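Local coordinates for E3 ubiquitin-protein ligase TRIM65 (Homo sapiens, PDB 7JL4) that acts as an E3 ubiquitin ligase in innate immunity, autophagy and miRNA control, and whose PRY-SPRY (B30.2) domain forms this chain, at residues T23-S28 with Q61-Q66; N18-T23 with Q66-G71; L121-N126 with P162-H167. All blocks are in the same frame, centred on the assembly; numbering follows the deposited sequence. Where two conformers were deposited one is given.

Contact 1: residues T23-S28 with Q61-Q66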
# COMPACT_ATOMS: atom_id res chain seq x y z
N THR A 23 -1.61 -2.30 -10.82
CA THR A 23 -3.07 -2.36 -10.94
C THR A 23 -3.63 -3.24 -9.83
O THR A 23 -2.97 -4.17 -9.37
CB THR A 23 -3.53 -2.91 -12.30
OG1 THR A 23 -2.93 -4.19 -12.53
CG2 THR A 23 -3.15 -1.97 -13.43
N PHE A 24 -4.85 -2.93 -9.39
CA PHE A 24 -5.49 -3.75 -8.36
C PHE A 24 -5.97 -5.08 -8.94
O PHE A 24 -6.22 -5.22 -10.14
CB PHE A 24 -6.66 -2.99 -7.72
CG PHE A 24 -6.23 -1.79 -6.93
CD1 PHE A 24 -5.49 -1.94 -5.77
CD2 PHE A 24 -6.54 -0.51 -7.36
CE1 PHE A 24 -5.08 -0.82 -5.02
CE2 PHE A 24 -6.17 0.62 -6.62
CZ PHE A 24 -5.42 0.46 -5.46
N ASP A 25 -6.04 -6.10 -8.07
CA ASP A 25 -6.55 -7.41 -8.42
C ASP A 25 -8.01 -7.46 -8.00
O ASP A 25 -8.29 -7.51 -6.80
CB ASP A 25 -5.74 -8.50 -7.70
CG ASP A 25 -6.34 -9.89 -7.82
OD1 ASP A 25 -7.36 -10.08 -8.53
OD2 ASP A 25 -5.80 -10.81 -7.15
N PRO A 26 -8.96 -7.43 -8.94
CA PRO A 26 -10.39 -7.41 -8.56
C PRO A 26 -10.87 -8.67 -7.86
O PRO A 26 -11.87 -8.60 -7.13
CB PRO A 26 -11.12 -7.22 -9.90
CG PRO A 26 -10.10 -7.54 -10.98
CD PRO A 26 -8.75 -7.29 -10.40
N VAL A 27 -10.23 -9.82 -8.08
CA VAL A 27 -10.67 -11.04 -7.40
C VAL A 27 -10.42 -10.93 -5.90
O VAL A 27 -11.19 -11.45 -5.08
CB VAL A 27 -9.97 -12.27 -8.01
CG1 VAL A 27 -10.51 -13.56 -7.38
CG2 VAL A 27 -10.17 -12.29 -9.53
N SER A 28 -9.35 -10.24 -5.51
CA SER A 28 -8.98 -10.07 -4.10
C SER A 28 -9.81 -9.03 -3.37
O SER A 28 -9.88 -9.05 -2.13
CB SER A 28 -7.50 -9.68 -4.04
OG SER A 28 -7.38 -8.28 -4.29
N GLN A 61 -9.52 -4.83 2.57
CA GLN A 61 -8.24 -4.87 1.87
C GLN A 61 -8.40 -5.27 0.41
O GLN A 61 -9.41 -5.83 -0.03
CB GLN A 61 -7.24 -5.83 2.56
CG GLN A 61 -6.82 -5.34 3.96
CD GLN A 61 -6.00 -6.33 4.76
OE1 GLN A 61 -5.47 -7.33 4.24
NE2 GLN A 61 -5.90 -6.07 6.03
N VAL A 62 -7.35 -4.96 -0.36
CA VAL A 62 -7.26 -5.35 -1.76
C VAL A 62 -5.77 -5.41 -2.08
O VAL A 62 -4.99 -4.63 -1.53
CB VAL A 62 -8.00 -4.35 -2.67
CG1 VAL A 62 -7.44 -2.95 -2.45
CG2 VAL A 62 -7.88 -4.77 -4.17
N GLN A 63 -5.38 -6.34 -2.95
CA GLN A 63 -3.98 -6.46 -3.36
C GLN A 63 -3.84 -6.13 -4.84
O GLN A 63 -4.82 -5.95 -5.57
CB GLN A 63 -3.43 -7.87 -3.08
CG GLN A 63 -4.03 -8.95 -3.97
CD GLN A 63 -3.54 -10.36 -3.66
OE1 GLN A 63 -2.83 -10.58 -2.69
NE2 GLN A 63 -3.91 -11.32 -4.52
N CYS A 64 -2.59 -6.03 -5.30
CA CYS A 64 -2.33 -5.70 -6.70
C CYS A 64 -2.10 -6.97 -7.49
O CYS A 64 -1.87 -8.06 -6.95
CB CYS A 64 -1.13 -4.77 -6.83
SG CYS A 64 -1.44 -3.08 -6.28
N ALA A 65 -2.15 -6.82 -8.81
CA ALA A 65 -1.91 -7.93 -9.71
C ALA A 65 -0.44 -8.17 -9.98
O ALA A 65 -0.11 -9.05 -10.79
CB ALA A 65 -2.63 -7.68 -11.04
N GLN A 66 0.46 -7.41 -9.37
CA GLN A 66 1.89 -7.55 -9.60
C GLN A 66 2.57 -8.09 -8.35
O GLN A 66 2.15 -7.77 -7.23
CB GLN A 66 2.53 -6.21 -9.97
CG GLN A 66 2.05 -5.66 -11.32
CD GLN A 66 0.66 -5.01 -11.25
OE1 GLN A 66 0.25 -4.47 -10.21
NE2 GLN A 66 -0.06 -5.07 -12.34

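Contact 2: residues N18-T23 with Q66-G71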
# COMPACT_ATOMS: atom_id res chain seq x y z
N ASN A 18 13.31 3.01 -11.18
CA ASN A 18 12.73 1.68 -11.03
C ASN A 18 11.20 1.71 -10.98
O ASN A 18 10.57 0.81 -10.40
CB ASN A 18 13.28 1.02 -9.77
CG ASN A 18 14.78 0.92 -9.77
OD1 ASN A 18 15.39 0.34 -10.67
ND2 ASN A 18 15.40 1.54 -8.78
N TYR A 19 10.57 2.70 -11.62
CA TYR A 19 9.13 2.88 -11.48
C TYR A 19 8.35 1.70 -12.06
O TYR A 19 8.64 1.23 -13.16
CB TYR A 19 8.69 4.19 -12.15
CG TYR A 19 7.39 4.70 -11.56
CD1 TYR A 19 6.17 4.09 -11.85
CD2 TYR A 19 7.42 5.69 -10.58
CE1 TYR A 19 5.00 4.53 -11.26
CE2 TYR A 19 6.26 6.12 -9.95
CZ TYR A 19 5.06 5.52 -10.28
OH TYR A 19 3.90 5.93 -9.69
N ARG A 20 7.33 1.23 -11.32
CA ARG A 20 6.44 0.16 -11.78
C ARG A 20 4.99 0.63 -11.77
O ARG A 20 4.52 1.17 -10.76
CB ARG A 20 6.57 -1.09 -10.89
CG ARG A 20 7.98 -1.61 -10.66
CD ARG A 20 8.65 -2.24 -11.93
NE ARG A 20 10.07 -2.48 -11.65
CZ ARG A 20 11.10 -2.02 -12.35
NH1 ARG A 20 10.91 -1.34 -13.48
NH2 ARG A 20 12.33 -2.29 -11.95
N ASN A 21 4.25 0.38 -12.87
CA ASN A 21 2.83 0.76 -12.95
C ASN A 21 1.96 -0.40 -12.43
O ASN A 21 1.86 -1.45 -13.06
CB ASN A 21 2.45 1.15 -14.39
CG ASN A 21 3.14 2.45 -14.86
OD1 ASN A 21 3.54 3.29 -14.05
ND2 ASN A 21 3.29 2.61 -16.18
N LEU A 22 1.32 -0.20 -11.28
CA LEU A 22 0.56 -1.24 -10.60
C LEU A 22 -0.93 -1.16 -10.95
O LEU A 22 -1.45 -0.09 -11.31
CB LEU A 22 0.71 -1.12 -9.08
CG LEU A 22 2.12 -1.15 -8.49
CD1 LEU A 22 2.00 -1.05 -6.96
CD2 LEU A 22 2.92 -2.37 -8.94
N THR A 23 -1.61 -2.30 -10.82
CA THR A 23 -3.07 -2.36 -10.94
C THR A 23 -3.63 -3.24 -9.83
O THR A 23 -2.97 -4.17 -9.37
CB THR A 23 -3.53 -2.91 -12.30
OG1 THR A 23 -2.93 -4.19 -12.53
CG2 THR A 23 -3.15 -1.97 -13.43
N GLN A 66 0.46 -7.41 -9.37
CA GLN A 66 1.89 -7.55 -9.60
C GLN A 66 2.57 -8.09 -8.35
O GLN A 66 2.15 -7.77 -7.23
CB GLN A 66 2.53 -6.21 -9.97
CG GLN A 66 2.05 -5.66 -11.32
CD GLN A 66 0.66 -5.01 -11.25
OE1 GLN A 66 0.25 -4.47 -10.21
NE2 GLN A 66 -0.06 -5.07 -12.34
N SER A 67 3.63 -8.89 -8.53
CA SER A 67 4.46 -9.37 -7.43
C SER A 67 5.94 -9.15 -7.75
O SER A 67 6.33 -9.07 -8.93
CB SER A 67 4.23 -10.86 -7.19
OG SER A 67 2.90 -11.08 -6.77
N PHE A 68 6.80 -9.12 -6.71
CA PHE A 68 8.21 -8.77 -6.92
C PHE A 68 9.15 -9.73 -6.21
O PHE A 68 8.89 -10.11 -5.07
CB PHE A 68 8.44 -7.31 -6.46
CG PHE A 68 7.52 -6.33 -7.16
CD1 PHE A 68 7.83 -5.86 -8.44
CD2 PHE A 68 6.31 -5.95 -6.58
CE1 PHE A 68 6.97 -5.00 -9.13
CE2 PHE A 68 5.44 -5.08 -7.26
CZ PHE A 68 5.77 -4.61 -8.54
N GLN A 69 10.25 -10.16 -6.86
CA GLN A 69 11.06 -11.16 -6.14
C GLN A 69 12.57 -10.92 -6.10
O GLN A 69 13.26 -11.36 -5.18
CB GLN A 69 10.80 -12.55 -6.70
CG GLN A 69 11.57 -13.68 -6.00
CD GLN A 69 11.52 -14.96 -6.81
OE1 GLN A 69 12.56 -15.51 -7.22
NE2 GLN A 69 10.33 -15.41 -7.09
N ALA A 70 13.12 -10.25 -7.08
CA ALA A 70 14.48 -9.77 -6.96
C ALA A 70 14.44 -8.37 -7.52
O ALA A 70 13.35 -7.86 -7.81
CB ALA A 70 15.44 -10.72 -7.71
N GLY A 71 15.60 -7.77 -7.73
CA GLY A 71 15.64 -6.48 -8.39
C GLY A 71 15.30 -5.33 -7.46
O GLY A 71 15.49 -5.39 -6.25

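Contact 3: residues L121-N126 with P162-H167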
# COMPACT_ATOMS: atom_id res chain seq x y z
N LEU A 121 1.80 8.26 11.97
CA LEU A 121 1.99 7.09 11.10
C LEU A 121 2.29 5.89 11.98
O LEU A 121 2.86 6.05 13.07
CB LEU A 121 3.15 7.30 10.13
CG LEU A 121 3.17 8.53 9.24
CD1 LEU A 121 4.48 8.59 8.47
CD2 LEU A 121 1.97 8.52 8.29
N GLN A 122 1.91 4.69 11.52
CA GLN A 122 2.25 3.43 12.18
C GLN A 122 2.98 2.54 11.20
O GLN A 122 2.40 2.14 10.18
CB GLN A 122 1.00 2.69 12.66
CG GLN A 122 0.20 3.28 13.80
CD GLN A 122 -1.10 2.52 13.93
OE1 GLN A 122 -1.69 2.11 12.93
NE2 GLN A 122 -1.55 2.31 15.16
N ALA A 123 4.22 2.16 11.52
CA ALA A 123 5.01 1.23 10.70
C ALA A 123 4.88 -0.16 11.32
O ALA A 123 5.41 -0.40 12.41
CB ALA A 123 6.48 1.65 10.62
N TRP A 124 4.16 -1.06 10.62
CA TRP A 124 3.72 -2.37 11.14
C TRP A 124 4.55 -3.51 10.57
O TRP A 124 4.70 -3.63 9.34
CB TRP A 124 2.26 -2.65 10.76
CG TRP A 124 1.25 -1.89 11.56
CD1 TRP A 124 0.57 -0.76 11.18
CD2 TRP A 124 0.75 -2.24 12.85
NE1 TRP A 124 -0.30 -0.37 12.20
CE2 TRP A 124 -0.21 -1.26 13.22
CE3 TRP A 124 1.04 -3.27 13.75
CZ2 TRP A 124 -0.88 -1.30 14.46
CZ3 TRP A 124 0.38 -3.31 14.96
CH2 TRP A 124 -0.57 -2.32 15.32
N HIS A 125 5.03 -4.41 11.45
CA HIS A 125 5.51 -5.73 11.02
C HIS A 125 5.42 -6.66 12.21
O HIS A 125 5.75 -6.27 13.34
CB HIS A 125 6.94 -5.69 10.48
CG HIS A 125 7.50 -7.07 10.19
ND1 HIS A 125 6.96 -7.89 9.21
CD2 HIS A 125 8.52 -7.76 10.74
CE1 HIS A 125 7.63 -9.03 9.19
NE2 HIS A 125 8.58 -8.99 10.11
N ASN A 126 4.97 -7.90 11.98
CA ASN A 126 4.98 -8.94 13.01
C ASN A 126 4.10 -8.56 14.21
O ASN A 126 4.37 -8.97 15.34
CB ASN A 126 6.41 -9.22 13.47
CG ASN A 126 6.59 -10.64 13.97
OD1 ASN A 126 5.83 -11.53 13.61
ND2 ASN A 126 7.59 -10.84 14.82
N PRO A 162 11.98 10.32 3.33
CA PRO A 162 11.78 8.94 3.78
C PRO A 162 11.10 8.96 5.14
O PRO A 162 11.40 9.79 6.00
CB PRO A 162 13.21 8.38 3.87
CG PRO A 162 14.11 9.57 3.97
CD PRO A 162 13.40 10.74 3.33
N LEU A 163 10.17 8.04 5.32
CA LEU A 163 9.35 7.94 6.52
C LEU A 163 9.76 6.80 7.43
O LEU A 163 9.77 6.96 8.66
CB LEU A 163 7.87 7.77 6.12
CG LEU A 163 7.26 8.89 5.27
CD1 LEU A 163 5.83 8.54 4.83
CD2 LEU A 163 7.30 10.21 6.01
N TYR A 164 10.10 5.66 6.84
CA TYR A 164 10.50 4.46 7.58
C TYR A 164 11.08 3.44 6.62
O TYR A 164 10.57 3.28 5.50
CB TYR A 164 9.31 3.85 8.33
CG TYR A 164 9.81 2.96 9.45
CD1 TYR A 164 10.31 3.51 10.63
CD2 TYR A 164 9.83 1.58 9.30
CE1 TYR A 164 10.81 2.69 11.65
CE2 TYR A 164 10.29 0.76 10.31
CZ TYR A 164 10.78 1.31 11.47
OH TYR A 164 11.26 0.46 12.44
N THR A 165 12.11 2.72 7.07
CA THR A 165 12.71 1.62 6.33
C THR A 165 12.66 0.34 7.15
O THR A 165 13.13 0.31 8.29
CB THR A 165 14.16 1.96 5.97
OG1 THR A 165 14.18 3.15 5.18
CG2 THR A 165 14.85 0.81 5.20
N PHE A 166 12.12 -0.73 6.55
CA PHE A 166 12.26 -2.09 7.05
C PHE A 166 13.38 -2.81 6.31
O PHE A 166 13.56 -2.61 5.10
CB PHE A 166 10.98 -2.91 6.84
CG PHE A 166 9.82 -2.47 7.68
CD1 PHE A 166 9.73 -2.85 9.01
CD2 PHE A 166 8.76 -1.75 7.11
CE1 PHE A 166 8.62 -2.48 9.78
CE2 PHE A 166 7.64 -1.39 7.88
CZ PHE A 166 7.58 -1.75 9.20
N HIS A 167 14.09 -3.68 7.02
CA HIS A 167 15.03 -4.60 6.40
C HIS A 167 14.58 -6.04 6.63
O HIS A 167 14.08 -6.37 7.70
CB HIS A 167 16.45 -4.44 6.94
CG HIS A 167 17.42 -5.36 6.28
ND1 HIS A 167 18.08 -6.36 6.97
CD2 HIS A 167 17.83 -5.46 5.00
CE1 HIS A 167 18.86 -7.02 6.13
NE2 HIS A 167 18.72 -6.50 4.93

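Contact 1: residues T23-S28 with Q61-Q66
Phe24 and Cys64 meet as a single backbone bridge, with CA atoms 4.1 Å apart; the flanking bonds Ala65 N to Thr23 O (2.8 Å) and Asp25 N to Gln63 O define it as a non-hydrogen-bonded pair of antiparallel type. The bridge fastens an N-terminal loop of the B30.2/SPRY domain to edge strand 61-63 and the residues that follow it. At one end, the carboxamide of Gln66 holds Thr23 at two points. Its OE1 accepts from Thr23 N, the donor tilted 27° from the carbonyl plane, while NE2 reaches Thr23 OG1 at 3.0 Å, almost within the amide plane. With both ends of the amide engaged, its rotation is fixed. The Phe24 ring turns inward, where its CD1 packs on both methyls of Val62, CG1 at 4.0 Å, and Cys64 SG sits 5.0 Å from the ring centroid in an oblique sulfur-aromatic contact. Leu188 of strand 185-188 touches both Phe24 and Cys64. On the other side, the side chains of Asp25 and Gln63 run alongside each other in the same direction, and Gln63 NE2 reaches the anti lone pair of Asp25 OD2 at 3.3 Å with a nearly straight N-H (174°). The second oxygen, OD1, takes Val27 N from above the carboxylate plane, an Asx turn, after which Ser28 directs its CB toward the strand. Ser28 OG, placed between its backbone N and carbonyl carbon (chi1 81°), donates to Asp25 O at 2.8 Å and accepts from Gln63 N at 3.1 Å.

Contact 2: residues N18-T23 with Q66-G71
Leu22 packs against both the amide of Gln66 and the ring of Phe68, and its side chain meets the two in turn. CB is 3.6 Å from Gln66 OE1, the oxygen that also accepts from Thr23 N. CG, anti to the carbonyl carbon (chi1 -56°), stays near the same oxygen at 4.2 Å. From there CD2 makes both contacts at once: it is 3.6 Å from Gln66 OE1 and equally close to CZ of Phe68, lying near the plane of that ring, so that the methyl abuts an aromatic edge. The aliphatic start of the Gln66 chain adds to this, its CB approaching Leu22 CD2 to 4.0 Å. No regular strand is involved; two loops of the B30.2/SPRY domain are joined, the one following helix 10-15 and the one leading into strand 72-79. Trp75 of that strand meets both Leu22 and the Phe68 ring, and Pro176 touches both as well, which places the pair in the buried part of the contact. Toward the surface, Arg20 reaches the ring with a methylene, CG lying 3.9 Å from Phe68 CE1 in an oblique approach. Its chi2 (-70°) turns CD back from the extended path. The guanidinium plane lies 28° from that of the ring. Asn18 O is 3.4 Å above the guanidinium plane, over its centre, while Arg20 NE is hydrogen-bonded to His73 ND1.

Contact 3: residues L121-N126 with P162-H167
Ala123 and Tyr164 meet where the two sheets of the SPRY beta-sandwich face each other: strand 120-125 belongs to the six-stranded sheet and strand 161-167 lies at one edge of the seven-stranded one. Their axes run 8.6 Å apart and 11° from parallel, and no hydrogen bond links the two segments, as expected of sheets packed through side chains. The tight part runs from Ala123 to His125, around the Phe166 ring. Ala123 CB sits over one face of the Tyr164 ring in a CH-pi contact, 3.9 Å from the centroid and displaced toward the rim on the CD2 side. Chi1 of Tyr164 (-160°) sets CG anti to the backbone N, 3.8 Å from Ala123 CB. The same CB also touches CZ of Phe166, at 3.8 Å. Phe166 brings the edge of its ring up to the backbone: Ala123 C lies near the ring plane, and CZ comes within 3.4 Å of Trp124 O. His125 adds CB, 3.7 Å from Phe166 CE1, while its ring stacks on Trp112 and its ND1 bonds to Ser111 O; Trp112 also meets the Phe166 ring edge-to-face. Tyr164 CE2 rests 3.7 Å above the Phe166 ring plane, tying the two aromatics of the strand together. Against this, Pro162, Thr165 and His167 are exposed, on the side of their strand turned from the interface. The looser part is the Leu121 end, where the leucine side chains cross at about a right angle and Leu121 CD1 lies against both methyls of Leu163, CD1 at 3.9 Å.

In the fold
From the N terminus, the chain leaves helix 10-15 and enters the loop 18-28, which contributes to two of the contacts. Contact 2 closes the outer loop, joining 18-23 to 66-71, and contact 1, between 23-28 and 61-66, is nested inside it. They share Thr23 and Gln66 and touch where Cys64 SG lies 4.0 Å from Leu22 CB. Together they tie the N-terminal loop to edge strand 61-63 and to the run into strand 72-79. Contact 3 follows in series, closing the span of strands 128-133, 139-145 and 150-155 and linking the two facing sheets. Its centre lies about 22 Å from that of contact 1, yet both reach the six-stranded sheet.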